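Local atomic coordinates of nucleosome assembly protein 1, putative (Plasmodium falciparum, PDB entry 3FS3), a protein that probably binds histones and is thought to serve as a histone chaperone, as do other members of the nucleosome assembly protein family. Residues L160-F164 / F237-F241; F114-A118 / A285-Y289; H194-I200 / F241-K245; V128-D133 / R234-F238; K105-P109 / V138-D142. All blocks are in the same frame, centred on the assembly; numbering follows the deposited sequence.

Contact 1 of 5, residues L160-F164 / F237-F241; sequences LSFYF and FFHFF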
# COMPACT_ATOMS: atom_id res chain seq x y z
N LEU A 160 -13.86 0.86 13.58
CA LEU A 160 -15.01 0.42 12.78
C LEU A 160 -16.22 0.19 13.68
O LEU A 160 -16.12 -0.51 14.69
CB LEU A 160 -14.66 -0.87 12.05
CG LEU A 160 -13.57 -0.81 10.98
CD1 LEU A 160 -13.32 -2.22 10.46
CD2 LEU A 160 -13.99 0.14 9.85
N SER A 161 -17.36 0.77 13.33
CA SER A 161 -18.56 0.60 14.14
C SER A 161 -19.68 -0.08 13.36
O SER A 161 -19.96 0.28 12.22
CB SER A 161 -19.06 1.96 14.65
OG SER A 161 -18.11 2.56 15.51
N PHE A 162 -20.29 -1.07 13.99
CA PHE A 162 -21.38 -1.84 13.41
C PHE A 162 -22.64 -1.57 14.23
O PHE A 162 -22.75 -2.00 15.38
CB PHE A 162 -21.02 -3.33 13.43
CG PHE A 162 -19.79 -3.67 12.63
CD1 PHE A 162 -19.90 -4.28 11.38
CD2 PHE A 162 -18.53 -3.35 13.11
CE1 PHE A 162 -18.76 -4.56 10.62
CE2 PHE A 162 -17.39 -3.62 12.36
CZ PHE A 162 -17.51 -4.24 11.11
N TYR A 163 -23.58 -0.83 13.65
CA TYR A 163 -24.81 -0.47 14.33
C TYR A 163 -25.90 -1.51 14.07
O TYR A 163 -26.19 -1.84 12.92
CB TYR A 163 -25.28 0.91 13.88
CG TYR A 163 -24.29 2.01 14.23
CD1 TYR A 163 -24.52 2.87 15.30
CD2 TYR A 163 -23.11 2.17 13.50
CE1 TYR A 163 -23.59 3.86 15.65
CE2 TYR A 163 -22.18 3.14 13.84
CZ TYR A 163 -22.43 3.98 14.92
OH TYR A 163 -21.47 4.91 15.27
N PHE A 164 -26.49 -2.02 15.14
CA PHE A 164 -27.52 -3.04 15.01
C PHE A 164 -28.86 -2.59 15.56
O PHE A 164 -28.93 -1.89 16.58
CB PHE A 164 -27.09 -4.31 15.76
CG PHE A 164 -25.97 -5.06 15.10
CD1 PHE A 164 -26.24 -6.10 14.22
CD2 PHE A 164 -24.65 -4.74 15.39
CE1 PHE A 164 -25.21 -6.82 13.63
CE2 PHE A 164 -23.61 -5.45 14.80
CZ PHE A 164 -23.89 -6.50 13.93
N PHE A 237 -18.47 -14.98 11.73
CA PHE A 237 -18.01 -13.65 11.42
C PHE A 237 -17.75 -12.87 12.70
O PHE A 237 -16.83 -12.05 12.78
CB PHE A 237 -19.06 -12.90 10.60
CG PHE A 237 -18.82 -11.43 10.54
CD1 PHE A 237 -17.76 -10.92 9.79
CD2 PHE A 237 -19.61 -10.55 11.27
CE1 PHE A 237 -17.50 -9.55 9.77
CE2 PHE A 237 -19.35 -9.18 11.26
CZ PHE A 237 -18.30 -8.68 10.51
N PHE A 238 -18.57 -13.11 13.71
CA PHE A 238 -18.46 -12.38 14.96
C PHE A 238 -17.19 -12.61 15.78
O PHE A 238 -16.99 -11.99 16.82
CB PHE A 238 -19.75 -12.60 15.75
CG PHE A 238 -20.95 -11.98 15.09
CD1 PHE A 238 -21.29 -10.65 15.34
CD2 PHE A 238 -21.69 -12.69 14.14
CE1 PHE A 238 -22.35 -10.03 14.66
CE2 PHE A 238 -22.74 -12.09 13.45
CZ PHE A 238 -23.08 -10.75 13.71
N HIS A 239 -16.33 -13.49 15.28
CA HIS A 239 -15.05 -13.75 15.93
C HIS A 239 -14.19 -12.53 15.64
O HIS A 239 -13.12 -12.35 16.22
CB HIS A 239 -14.40 -15.01 15.37
CG HIS A 239 -14.82 -16.26 16.08
ND1 HIS A 239 -15.20 -17.40 15.41
CD2 HIS A 239 -14.90 -16.55 17.40
CE1 HIS A 239 -15.50 -18.34 16.29
NE2 HIS A 239 -15.33 -17.85 17.50
N PHE A 240 -14.67 -11.69 14.71
CA PHE A 240 -14.00 -10.46 14.32
C PHE A 240 -13.89 -9.55 15.54
O PHE A 240 -12.93 -8.81 15.70
CB PHE A 240 -14.82 -9.75 13.24
CG PHE A 240 -14.28 -8.41 12.82
CD1 PHE A 240 -13.25 -8.32 11.89
CD2 PHE A 240 -14.81 -7.23 13.35
CE1 PHE A 240 -12.75 -7.07 11.49
CE2 PHE A 240 -14.32 -5.98 12.96
CZ PHE A 240 -13.28 -5.90 12.02
N PHE A 241 -14.89 -9.60 16.41
CA PHE A 241 -14.89 -8.76 17.59
C PHE A 241 -14.13 -9.42 18.74
O PHE A 241 -14.66 -9.64 19.82
CB PHE A 241 -16.33 -8.42 17.97
CG PHE A 241 -17.07 -7.70 16.88
CD1 PHE A 241 -16.90 -6.33 16.70
CD2 PHE A 241 -17.91 -8.39 16.01
CE1 PHE A 241 -17.54 -5.66 15.68
CE2 PHE A 241 -18.56 -7.73 14.98
CZ PHE A 241 -18.37 -6.36 14.81
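An aromatic cluster of Phe-162, Phe-240 and Phe-241 forms the centre of this buried contact, in which strand 160-164 faces the short 3-10 turn that begins at Phe-237. Phe-241 drives its edge into the face of Phe-162, a T-shaped pair with planes at 87° and centroids 5.1 Å apart. Its leading atom, Phe-241 CZ, stands 3.5 Å from Phe-162 CD2, off the ring centre and near the rim. Phe-240 meets the same ring at a slant, Phe-240 CE2 lying 3.9 Å from Phe-162 CE2 with the planes 67° apart, while Phe-240 CZ touches Leu-160 CD1 at 4.0 Å. The four phenylalanines of 237-241 plug the face of the antiparallel sheet that presents Leu-160, Phe-162 and Phe-164. Within 237-241 the rings pair up: Phe-240 CD2 sits 3.8 Å above the centre of Phe-241, and Phe-237 CD2 lies over the centre of Phe-238. Phe-237 has CG anti to the backbone N (chi1 165°), which sends its ring forward until CZ comes 4.1 Å from Phe-162 CE1. At the far end Phe-238 turns an edge to Phe-164, Phe-238 CE1 being 3.9 Å from Phe-164 CZ. Lys-177, on the neighbouring strand 174-181, hydrogen-bonds Phe-240 O and makes a cation-pi contact with the Phe-240 ring.

Contact 2 of 5, residues F114-A118 / A285-Y289; sequences FWLRA and AVDYY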
# COMPACT_ATOMS: atom_id res chain seq x y z
N PHE A 114 -29.60 -5.00 3.33
CA PHE A 114 -28.62 -4.21 2.61
C PHE A 114 -27.16 -4.52 2.90
O PHE A 114 -26.39 -4.81 1.98
CB PHE A 114 -28.82 -2.71 2.85
CG PHE A 114 -27.80 -1.85 2.16
CD1 PHE A 114 -27.87 -1.63 0.78
CD2 PHE A 114 -26.73 -1.32 2.87
CE1 PHE A 114 -26.89 -0.89 0.13
CE2 PHE A 114 -25.75 -0.57 2.23
CZ PHE A 114 -25.83 -0.36 0.84
N TRP A 115 -26.76 -4.43 4.16
CA TRP A 115 -25.36 -4.68 4.50
C TRP A 115 -24.95 -6.14 4.36
O TRP A 115 -23.84 -6.44 3.90
CB TRP A 115 -25.04 -4.17 5.91
CG TRP A 115 -25.21 -2.69 6.05
CD1 TRP A 115 -26.26 -2.04 6.63
CD2 TRP A 115 -24.34 -1.68 5.54
NE1 TRP A 115 -26.10 -0.68 6.51
CE2 TRP A 115 -24.93 -0.43 5.85
CE3 TRP A 115 -23.12 -1.70 4.85
CZ2 TRP A 115 -24.33 0.79 5.50
CZ3 TRP A 115 -22.53 -0.49 4.51
CH2 TRP A 115 -23.14 0.74 4.83
N LEU A 116 -25.83 -7.06 4.74
CA LEU A 116 -25.50 -8.47 4.60
C LEU A 116 -25.15 -8.76 3.16
O LEU A 116 -24.13 -9.39 2.88
CB LEU A 116 -26.66 -9.37 5.02
CG LEU A 116 -26.44 -10.84 4.61
CD1 LEU A 116 -25.14 -11.35 5.22
CD2 LEU A 116 -27.62 -11.70 5.08
N ARG A 117 -25.98 -8.28 2.23
CA ARG A 117 -25.74 -8.54 0.82
C ARG A 117 -24.51 -7.83 0.30
O ARG A 117 -23.76 -8.40 -0.50
CB ARG A 117 -26.97 -8.18 -0.00
CG ARG A 117 -28.11 -9.16 0.24
CD ARG A 117 -29.33 -8.91 -0.62
NE ARG A 117 -30.43 -9.77 -0.20
CZ ARG A 117 -31.70 -9.61 -0.59
NH1 ARG A 117 -32.02 -8.62 -1.42
NH2 ARG A 117 -32.63 -10.44 -0.15
N ALA A 118 -24.27 -6.60 0.74
CA ALA A 118 -23.08 -5.89 0.31
C ALA A 118 -21.86 -6.70 0.78
O ALA A 118 -20.94 -6.95 0.00
CB ALA A 118 -23.05 -4.48 0.91
N ALA A 285 -20.57 0.72 -0.71
CA ALA A 285 -21.62 -0.20 -0.26
C ALA A 285 -22.67 -0.64 -1.26
O ALA A 285 -22.79 -1.83 -1.55
CB ALA A 285 -22.30 0.36 0.97
N VAL A 286 -23.44 0.32 -1.77
CA VAL A 286 -24.52 -0.03 -2.68
C VAL A 286 -24.06 -0.79 -3.92
O VAL A 286 -24.79 -1.65 -4.41
CB VAL A 286 -25.34 1.22 -3.12
CG1 VAL A 286 -24.53 2.10 -4.08
CG2 VAL A 286 -26.65 0.77 -3.75
N ASP A 287 -22.86 -0.49 -4.41
CA ASP A 287 -22.35 -1.19 -5.59
C ASP A 287 -22.04 -2.64 -5.27
O ASP A 287 -22.10 -3.51 -6.15
CB ASP A 287 -21.12 -0.47 -6.15
CG ASP A 287 -21.49 0.76 -6.95
OD1 ASP A 287 -22.69 0.91 -7.28
OD2 ASP A 287 -20.60 1.57 -7.25
N TYR A 288 -21.68 -2.92 -4.02
CA TYR A 288 -21.45 -4.29 -3.62
C TYR A 288 -22.83 -4.94 -3.51
O TYR A 288 -23.05 -6.04 -4.00
CB TYR A 288 -20.70 -4.36 -2.28
CG TYR A 288 -19.21 -4.34 -2.47
CD1 TYR A 288 -18.54 -5.45 -3.00
CD2 TYR A 288 -18.47 -3.20 -2.17
CE1 TYR A 288 -17.17 -5.42 -3.24
CE2 TYR A 288 -17.09 -3.16 -2.40
CZ TYR A 288 -16.45 -4.27 -2.93
OH TYR A 288 -15.10 -4.21 -3.16
N TYR A 289 -23.76 -4.23 -2.87
CA TYR A 289 -25.12 -4.75 -2.73
C TYR A 289 -25.60 -5.21 -4.11
O TYR A 289 -26.06 -6.34 -4.27
CB TYR A 289 -26.05 -3.67 -2.19
CG TYR A 289 -27.51 -4.02 -2.27
CD1 TYR A 289 -28.15 -4.68 -1.22
CD2 TYR A 289 -28.26 -3.69 -3.40
CE1 TYR A 289 -29.52 -5.01 -1.30
CE2 TYR A 289 -29.62 -4.01 -3.48
CZ TYR A 289 -30.24 -4.67 -2.43
OH TYR A 289 -31.59 -4.95 -2.53
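Ala-285 O takes the backbone N-H of Tyr-289 at 2.9 Å and a weak second bond from Tyr-288 N, and Ala-118 CB from the other helix rests against this same oxygen. Between 114-118 and 285-289 the joining is done by apolar surface, not by polar bonds. Phe-114 carries much of it: its side chain leaves on the side opposite the backbone N (chi1 178°), and the ring reaches into the second helix edge first, with Phe-114 CZ 3.6 Å from Ala-285 CB, and Val-286 N also at that edge, near the ring plane. Along one side of that ring Phe-114 CE1 meets Tyr-289 CB at 3.7 Å. The two aromatic planes are only 23° apart but slid past each other, with little overlap. Trp-115 reaches the same methyl, its CZ3 being 3.6 Å from Ala-285 CB, while Phe-114 CD2 sits 3.5 Å over the centre of the indole. Toward solvent, the aliphatic part of Arg-117 runs beside Tyr-289 in the same direction, Arg-117 CD to Tyr-289 CE1 being 4.0 Å; the guanidinium continues to a salt bridge with Glu-113. Asp-287 faces away and hydrogen-bonds Tyr-66 of the second subunit, whose Leu-58 also packs on Phe-114. This is a steep helix crossing, 72° between the short axes with an 8.1 Å approach, where the C-terminal helix 260-289 of the NAP fold meets both its own globular domain and the long helix of the dimer partner.

Contact 3 of 5, residues H194-I200 / F241-K245; sequences HTEATVI and FTSHK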
# COMPACT_ATOMS: atom_id res chain seq x y z
N HIS A 194 -2.16 -2.93 18.19
CA HIS A 194 -3.08 -3.84 18.87
C HIS A 194 -4.55 -3.46 18.59
O HIS A 194 -4.84 -2.35 18.15
CB HIS A 194 -2.82 -3.84 20.38
CG HIS A 194 -3.26 -2.58 21.07
ND1 HIS A 194 -4.39 -2.52 21.85
CD2 HIS A 194 -2.72 -1.34 21.08
CE1 HIS A 194 -4.54 -1.30 22.31
NE2 HIS A 194 -3.54 -0.56 21.87
N THR A 195 -5.45 -4.39 18.87
CA THR A 195 -6.88 -4.17 18.63
C THR A 195 -7.79 -4.30 19.86
O THR A 195 -7.51 -5.05 20.79
CB THR A 195 -7.39 -5.13 17.53
OG1 THR A 195 -7.13 -6.49 17.92
CG2 THR A 195 -6.68 -4.85 16.22
N GLU A 196 -8.88 -3.54 19.83
CA GLU A 196 -9.87 -3.53 20.91
C GLU A 196 -11.26 -3.76 20.34
O GLU A 196 -11.72 -3.02 19.47
CB GLU A 196 -9.89 -2.17 21.62
CG GLU A 196 -8.71 -1.86 22.50
CD GLU A 196 -8.80 -0.45 23.07
OE1 GLU A 196 -9.84 -0.13 23.69
OE2 GLU A 196 -7.84 0.32 22.90
N ALA A 197 -11.94 -4.78 20.83
CA ALA A 197 -13.28 -5.08 20.36
C ALA A 197 -14.27 -5.05 21.52
O ALA A 197 -13.95 -5.45 22.64
CB ALA A 197 -13.31 -6.44 19.69
N THR A 198 -15.47 -4.56 21.25
CA THR A 198 -16.49 -4.51 22.27
C THR A 198 -16.88 -5.95 22.58
O THR A 198 -16.83 -6.82 21.72
CB THR A 198 -17.73 -3.72 21.78
OG1 THR A 198 -18.92 -4.20 22.44
CG2 THR A 198 -17.88 -3.86 20.30
N VAL A 199 -17.23 -6.19 23.84
CA VAL A 199 -17.65 -7.51 24.27
C VAL A 199 -19.14 -7.62 23.93
O VAL A 199 -19.96 -6.79 24.33
CB VAL A 199 -17.42 -7.69 25.79
CG1 VAL A 199 -17.95 -6.49 26.54
CG2 VAL A 199 -18.12 -8.95 26.30
N ILE A 200 -19.50 -8.65 23.17
CA ILE A 200 -20.87 -8.86 22.76
C ILE A 200 -21.71 -9.43 23.89
O ILE A 200 -21.36 -10.44 24.47
CB ILE A 200 -20.94 -9.82 21.55
CG1 ILE A 200 -20.07 -9.28 20.41
CG2 ILE A 200 -22.40 -10.00 21.10
CD1 ILE A 200 -20.00 -10.21 19.20
N PHE A 241 -14.89 -9.60 16.41
CA PHE A 241 -14.89 -8.76 17.59
C PHE A 241 -14.13 -9.42 18.74
O PHE A 241 -14.66 -9.64 19.82
CB PHE A 241 -16.33 -8.42 17.97
CG PHE A 241 -17.07 -7.70 16.88
CD1 PHE A 241 -16.90 -6.33 16.70
CD2 PHE A 241 -17.91 -8.39 16.01
CE1 PHE A 241 -17.54 -5.66 15.68
CE2 PHE A 241 -18.56 -7.73 14.98
CZ PHE A 241 -18.37 -6.36 14.81
N THR A 242 -12.86 -9.74 18.46
CA THR A 242 -11.97 -10.37 19.41
C THR A 242 -10.74 -9.48 19.53
O THR A 242 -10.14 -9.11 18.51
CB THR A 242 -11.54 -11.79 18.94
OG1 THR A 242 -12.66 -12.68 19.00
CG2 THR A 242 -10.43 -12.34 19.81
N SER A 243 -10.37 -9.12 20.75
CA SER A 243 -9.21 -8.26 20.99
C SER A 243 -7.89 -9.02 20.87
O SER A 243 -7.77 -10.16 21.33
CB SER A 243 -9.30 -7.62 22.38
OG SER A 243 -10.46 -6.82 22.51
N HIS A 244 -6.91 -8.39 20.24
CA HIS A 244 -5.59 -8.98 20.05
C HIS A 244 -4.51 -7.94 20.33
O HIS A 244 -4.79 -6.74 20.34
CB HIS A 244 -5.45 -9.52 18.62
CG HIS A 244 -6.34 -10.68 18.32
ND1 HIS A 244 -7.12 -10.74 17.18
CD2 HIS A 244 -6.56 -11.83 18.99
CE1 HIS A 244 -7.79 -11.88 17.17
NE2 HIS A 244 -7.47 -12.56 18.26
N LYS A 245 -3.29 -8.40 20.57
CA LYS A 245 -2.19 -7.48 20.85
C LYS A 245 -1.02 -7.65 19.89
O LYS A 245 -0.82 -6.83 19.00
CB LYS A 245 -1.71 -7.67 22.30
CG LYS A 245 -2.81 -7.45 23.33
CD LYS A 245 -2.29 -7.61 24.75
CE LYS A 245 -3.41 -7.38 25.76
NZ LYS A 245 -2.93 -7.50 27.17
O HOH W 1 -15.82 -9.41 22.23
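Thr-195 and His-244 make the tight part of this contact, gripping each other through backbone and hydroxyl. Thr-195 N donates to His-244 O at 2.8 Å in a nearly straight bond (166°). His-244 N answers with a more bent bond to Thr-195 OG1 at 3.0 Å, and with only a weak one to Thr-195 O. Lying between its own backbone N and carbonyl carbon (chi1 57°), the threonine hydroxyl stays beside its own backbone, where His-244 N reaches it. Next along, Ser-243 OG stands in for a main-chain acceptor: Ala-197 N donates to it at 3.0 Å and 163°. Ala-197 CB packs against Phe-241 CB, 4.0 Å away. Beyond this point the backbones no longer bond directly, and a water donates to both Thr-198 O (2.8 Å) and Phe-241 O (2.7 Å), while Ile-200 CD1 touches Phe-241 CD2 at 4.2 Å. At the other, exposed end Lys-245 points away and is poorly ordered, and the ring of His-194 stacks on His-180 of the adjoining strand. The arrangement is that of an extended segment laid roughly antiparallel along 192-197, one of the two outer strands of the four-stranded sheet.

Contact 4 of 5, residues V128-D133 / R234-F238; sequences VIEDHD and RDSFF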
# COMPACT_ATOMS: atom_id res chain seq x y z
N VAL A 128 -15.55 -14.96 5.63
CA VAL A 128 -15.69 -15.09 7.07
C VAL A 128 -17.14 -15.03 7.54
O VAL A 128 -17.41 -14.99 8.75
CB VAL A 128 -14.85 -14.03 7.82
CG1 VAL A 128 -13.37 -14.32 7.60
CG2 VAL A 128 -15.18 -12.63 7.33
N ILE A 129 -18.08 -15.04 6.60
CA ILE A 129 -19.51 -14.99 6.93
C ILE A 129 -20.14 -16.34 6.73
O ILE A 129 -20.18 -16.86 5.61
CB ILE A 129 -20.29 -13.98 6.06
CG1 ILE A 129 -19.74 -12.57 6.26
CG2 ILE A 129 -21.77 -14.01 6.43
CD1 ILE A 129 -20.41 -11.53 5.38
N GLU A 130 -20.67 -16.90 7.82
CA GLU A 130 -21.31 -18.21 7.76
C GLU A 130 -22.83 -18.08 7.68
O GLU A 130 -23.41 -17.03 7.96
CB GLU A 130 -20.95 -19.05 9.00
CG GLU A 130 -19.46 -19.27 9.21
CD GLU A 130 -18.76 -19.74 7.95
OE1 GLU A 130 -19.34 -20.57 7.20
OE2 GLU A 130 -17.61 -19.30 7.70
N ASP A 131 -23.47 -19.18 7.29
CA ASP A 131 -24.91 -19.23 7.16
C ASP A 131 -25.62 -18.80 8.45
O ASP A 131 -26.63 -18.09 8.40
CB ASP A 131 -25.32 -20.64 6.74
CG ASP A 131 -24.50 -21.14 5.55
OD1 ASP A 131 -23.26 -21.24 5.68
OD2 ASP A 131 -25.10 -21.44 4.49
N HIS A 132 -25.09 -19.21 9.60
CA HIS A 132 -25.71 -18.83 10.87
C HIS A 132 -25.48 -17.36 11.18
O HIS A 132 -26.21 -16.76 11.95
CB HIS A 132 -25.21 -19.71 12.02
CG HIS A 132 -23.73 -19.98 11.99
ND1 HIS A 132 -23.16 -20.89 11.14
CD2 HIS A 132 -22.72 -19.49 12.75
CE1 HIS A 132 -21.86 -20.96 11.37
NE2 HIS A 132 -21.57 -20.12 12.35
N ASP A 133 -24.46 -16.76 10.58
CA ASP A 133 -24.20 -15.35 10.84
C ASP A 133 -25.23 -14.47 10.14
O ASP A 133 -25.49 -13.35 10.57
CB ASP A 133 -22.81 -14.95 10.35
CG ASP A 133 -21.69 -15.62 11.12
OD1 ASP A 133 -21.80 -15.73 12.37
OD2 ASP A 133 -20.69 -16.02 10.48
N ARG A 234 -17.68 -22.51 17.25
CA ARG A 234 -17.47 -22.76 15.83
C ARG A 234 -17.14 -21.46 15.09
O ARG A 234 -17.20 -20.38 15.66
CB ARG A 234 -18.72 -23.39 15.21
CG ARG A 234 -19.96 -22.54 15.36
CD ARG A 234 -21.14 -23.15 14.64
NE ARG A 234 -22.37 -22.40 14.90
CZ ARG A 234 -23.57 -22.79 14.51
NH1 ARG A 234 -23.72 -23.92 13.84
NH2 ARG A 234 -24.63 -22.05 14.80
N ASP A 235 -16.80 -21.59 13.81
CA ASP A 235 -16.46 -20.43 13.00
C ASP A 235 -17.63 -19.47 12.84
O ASP A 235 -18.78 -19.88 12.68
CB ASP A 235 -15.98 -20.89 11.63
CG ASP A 235 -14.68 -21.66 11.70
OD1 ASP A 235 -13.70 -21.10 12.24
OD2 ASP A 235 -14.64 -22.81 11.22
N SER A 236 -17.33 -18.18 12.89
CA SER A 236 -18.35 -17.16 12.75
C SER A 236 -17.74 -15.80 12.48
O SER A 236 -16.64 -15.48 12.95
CB SER A 236 -19.18 -17.07 14.03
OG SER A 236 -19.95 -15.88 14.04
N PHE A 237 -18.47 -14.98 11.73
CA PHE A 237 -18.01 -13.65 11.42
C PHE A 237 -17.75 -12.87 12.70
O PHE A 237 -16.83 -12.05 12.78
CB PHE A 237 -19.06 -12.90 10.60
CG PHE A 237 -18.82 -11.43 10.54
CD1 PHE A 237 -17.76 -10.92 9.79
CD2 PHE A 237 -19.61 -10.55 11.27
CE1 PHE A 237 -17.50 -9.55 9.77
CE2 PHE A 237 -19.35 -9.18 11.26
CZ PHE A 237 -18.30 -8.68 10.51
N PHE A 238 -18.57 -13.11 13.71
CA PHE A 238 -18.46 -12.38 14.96
C PHE A 238 -17.19 -12.61 15.78
O PHE A 238 -16.99 -11.99 16.82
CB PHE A 238 -19.75 -12.60 15.75
CG PHE A 238 -20.95 -11.98 15.09
CD1 PHE A 238 -21.29 -10.65 15.34
CD2 PHE A 238 -21.69 -12.69 14.14
CE1 PHE A 238 -22.35 -10.03 14.66
CE2 PHE A 238 -22.74 -12.09 13.45
CZ PHE A 238 -23.08 -10.75 13.71
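His-132 starts its contact with Arg-234 at CB, which lies 3.7 Å from Arg-234 NH2, and continues it along the ring. CG is 3.6 Å from the same NH2, ND1 lies nearest Arg-234 CZ (3.9 Å), CD2 is 3.6 Å from Arg-234 NE, and the guanidinium stacks flat on the imidazole, planes 17° apart. CE1 comes nearest Asp-235 O (3.5 Å), and at the tip His-132 NE2 donates in the ring plane to that oxygen at 2.8 Å, nearly along the C=O axis. Glu-130 CB backs the opposite face, so the ring is held flat between two neighbours. Asp-133 works beside it: its OD2 accepts Phe-237 N (2.8 Å) and Glu-130 N (2.8 Å) from opposite faces of the carboxylate, and OD1 receives the Ser-236 hydroxyl, whose modelled distance is doubtfully short. Ser-236 OG also accepts Phe-238 N, an ST turn. The contact sets the start of helix 131-137 against the loop segment leading into the 3-10 turn, with Ile-129 turned to helix 114-120 and Phe-238 to strand 158-164.

Contact 5 of 5, residues K105-P109 / V138-D142; sequences KIGTP and VYLND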
# COMPACT_ATOMS: atom_id res chain seq x y z
N LYS A 105 -37.61 -3.00 14.31
CA LYS A 105 -36.87 -4.13 14.83
C LYS A 105 -36.22 -4.94 13.71
O LYS A 105 -36.23 -6.17 13.72
CB LYS A 105 -37.78 -5.04 15.67
CG LYS A 105 -38.33 -4.38 16.92
CD LYS A 105 -38.78 -5.41 17.95
CE LYS A 105 -39.88 -6.32 17.41
NZ LYS A 105 -40.23 -7.41 18.38
N ILE A 106 -35.66 -4.23 12.73
CA ILE A 106 -34.98 -4.90 11.63
C ILE A 106 -33.93 -3.97 11.02
O ILE A 106 -34.10 -2.75 11.04
CB ILE A 106 -35.98 -5.39 10.55
CG1 ILE A 106 -35.28 -6.37 9.61
CG2 ILE A 106 -36.55 -4.22 9.77
CD1 ILE A 106 -34.81 -7.67 10.31
N GLY A 107 -32.85 -4.55 10.52
CA GLY A 107 -31.79 -3.74 9.94
C GLY A 107 -32.22 -3.09 8.64
O GLY A 107 -32.93 -3.71 7.87
N THR A 108 -31.80 -1.85 8.42
CA THR A 108 -32.13 -1.12 7.19
C THR A 108 -33.51 -1.50 6.64
O THR A 108 -33.63 -2.06 5.56
CB THR A 108 -31.06 -1.41 6.10
OG1 THR A 108 -31.07 -2.81 5.77
CG2 THR A 108 -29.66 -1.05 6.61
N PRO A 109 -34.58 -1.18 7.39
CA PRO A 109 -35.94 -1.52 6.95
C PRO A 109 -36.38 -0.97 5.60
O PRO A 109 -37.26 -1.56 4.96
CB PRO A 109 -36.82 -1.01 8.10
CG PRO A 109 -36.03 0.16 8.63
CD PRO A 109 -34.61 -0.37 8.62
N VAL A 138 -28.73 -9.44 9.28
CA VAL A 138 -29.88 -8.78 8.69
C VAL A 138 -30.37 -7.64 9.60
O VAL A 138 -31.17 -6.81 9.18
CB VAL A 138 -31.06 -9.77 8.46
CG1 VAL A 138 -30.65 -10.85 7.45
CG2 VAL A 138 -31.48 -10.40 9.79
N TYR A 139 -29.88 -7.61 10.84
CA TYR A 139 -30.26 -6.55 11.78
C TYR A 139 -29.29 -5.37 11.68
O TYR A 139 -29.46 -4.36 12.36
CB TYR A 139 -30.25 -7.10 13.21
CG TYR A 139 -31.43 -7.99 13.51
CD1 TYR A 139 -32.64 -7.45 13.95
CD2 TYR A 139 -31.37 -9.37 13.30
CE1 TYR A 139 -33.76 -8.25 14.17
CE2 TYR A 139 -32.49 -10.19 13.51
CZ TYR A 139 -33.68 -9.61 13.95
OH TYR A 139 -34.81 -10.38 14.12
N LEU A 140 -28.28 -5.50 10.83
CA LEU A 140 -27.28 -4.46 10.66
C LEU A 140 -27.92 -3.19 10.05
O LEU A 140 -28.59 -3.26 9.02
CB LEU A 140 -26.15 -5.01 9.78
CG LEU A 140 -24.71 -4.50 9.96
CD1 LEU A 140 -24.38 -4.37 11.44
CD2 LEU A 140 -23.74 -5.45 9.27
N ASN A 141 -27.77 -2.06 10.74
CA ASN A 141 -28.32 -0.78 10.27
C ASN A 141 -27.26 0.07 9.60
O ASN A 141 -27.56 0.84 8.69
CB ASN A 141 -28.90 0.05 11.42
CG ASN A 141 -30.37 -0.25 11.69
OD1 ASN A 141 -31.05 -0.88 10.88
ND2 ASN A 141 -30.87 0.22 12.83
N ASP A 142 -26.02 -0.04 10.05
CA ASP A 142 -24.99 0.79 9.48
C ASP A 142 -23.59 0.37 9.92
O ASP A 142 -23.41 -0.19 11.01
CB ASP A 142 -25.26 2.24 9.88
CG ASP A 142 -24.41 3.24 9.10
OD1 ASP A 142 -24.09 2.99 7.93
OD2 ASP A 142 -24.10 4.31 9.67
O HOH W 2 -33.92 -0.32 12.66
O HOH W 3 -32.57 -6.39 7.19
O HOH W 4 -29.05 -4.28 6.51
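Asn-141 OD1 accepts Thr-108 N at 2.7 Å, in the carbonyl plane and at a C=O...N angle of 157°, in the classic beta bulge near the start of strand 140-147, where Asn-141 and Asp-142 lie opposite the single residue Tyr-163 of strand 158-164. Right beside this bond Gly-107, having no side chain, slides close to the strand: its CA lies 3.1 Å from Asn-141 OD1 and 3.4 Å from Leu-140 O. Gly-107 N makes a weak, bent bond to Val-138 O. Thr-108 CG2 rests 3.4 Å from Leu-140 O. On the other flank Ile-106 CD1 sits over the face of Tyr-139, a CH-pi contact 4.2 Å from the ring centroid, and it also touches Val-138 CG2. With CG1 pointing opposite to the backbone N (chi1 -166°) and the chain bent at chi2 (64°), CD1 comes over that ring. Outside this first shell, Asn-141 O takes a weak bond from Trp-115 NE1, tying the bulge to helix 114-120, while Thr-108 OG1 hydrogen-bonds Leu-111 O, bracing the loop that leads from helix 49-99 to helix 114-120. Waters add further bridges. One accepts from Asn-141 ND2 at 3.1 Å near Ile-106 O; another lies 2.6 Å from Thr-108 OG1 and donates to Leu-140 O.

Contacts 1 and 2 are buried and almost wholly apolar: the first seats phenylalanines on the sheet, the second crosses two helices beside the other subunit. Contacts 4 and 5 are partly buried and rely on side-chain acceptors for backbone N-H groups, a carboxylate in one and an amide in the other. Contact 3 lies at the surface, where hydroxyls and a water supplement the main-chain bonds. Contacts 1, 3 and 4 use overlapping parts of the single stretch 234-245, contacts 1 and 4 sharing Phe-237 and Phe-238, contacts 1 and 3 Phe-241, so that stretch joins helix 131-137, the middle of the sheet and its edge strand. Contacts 2 and 5 meet through Trp-115, and contacts 1 and 5 through adjacent strands.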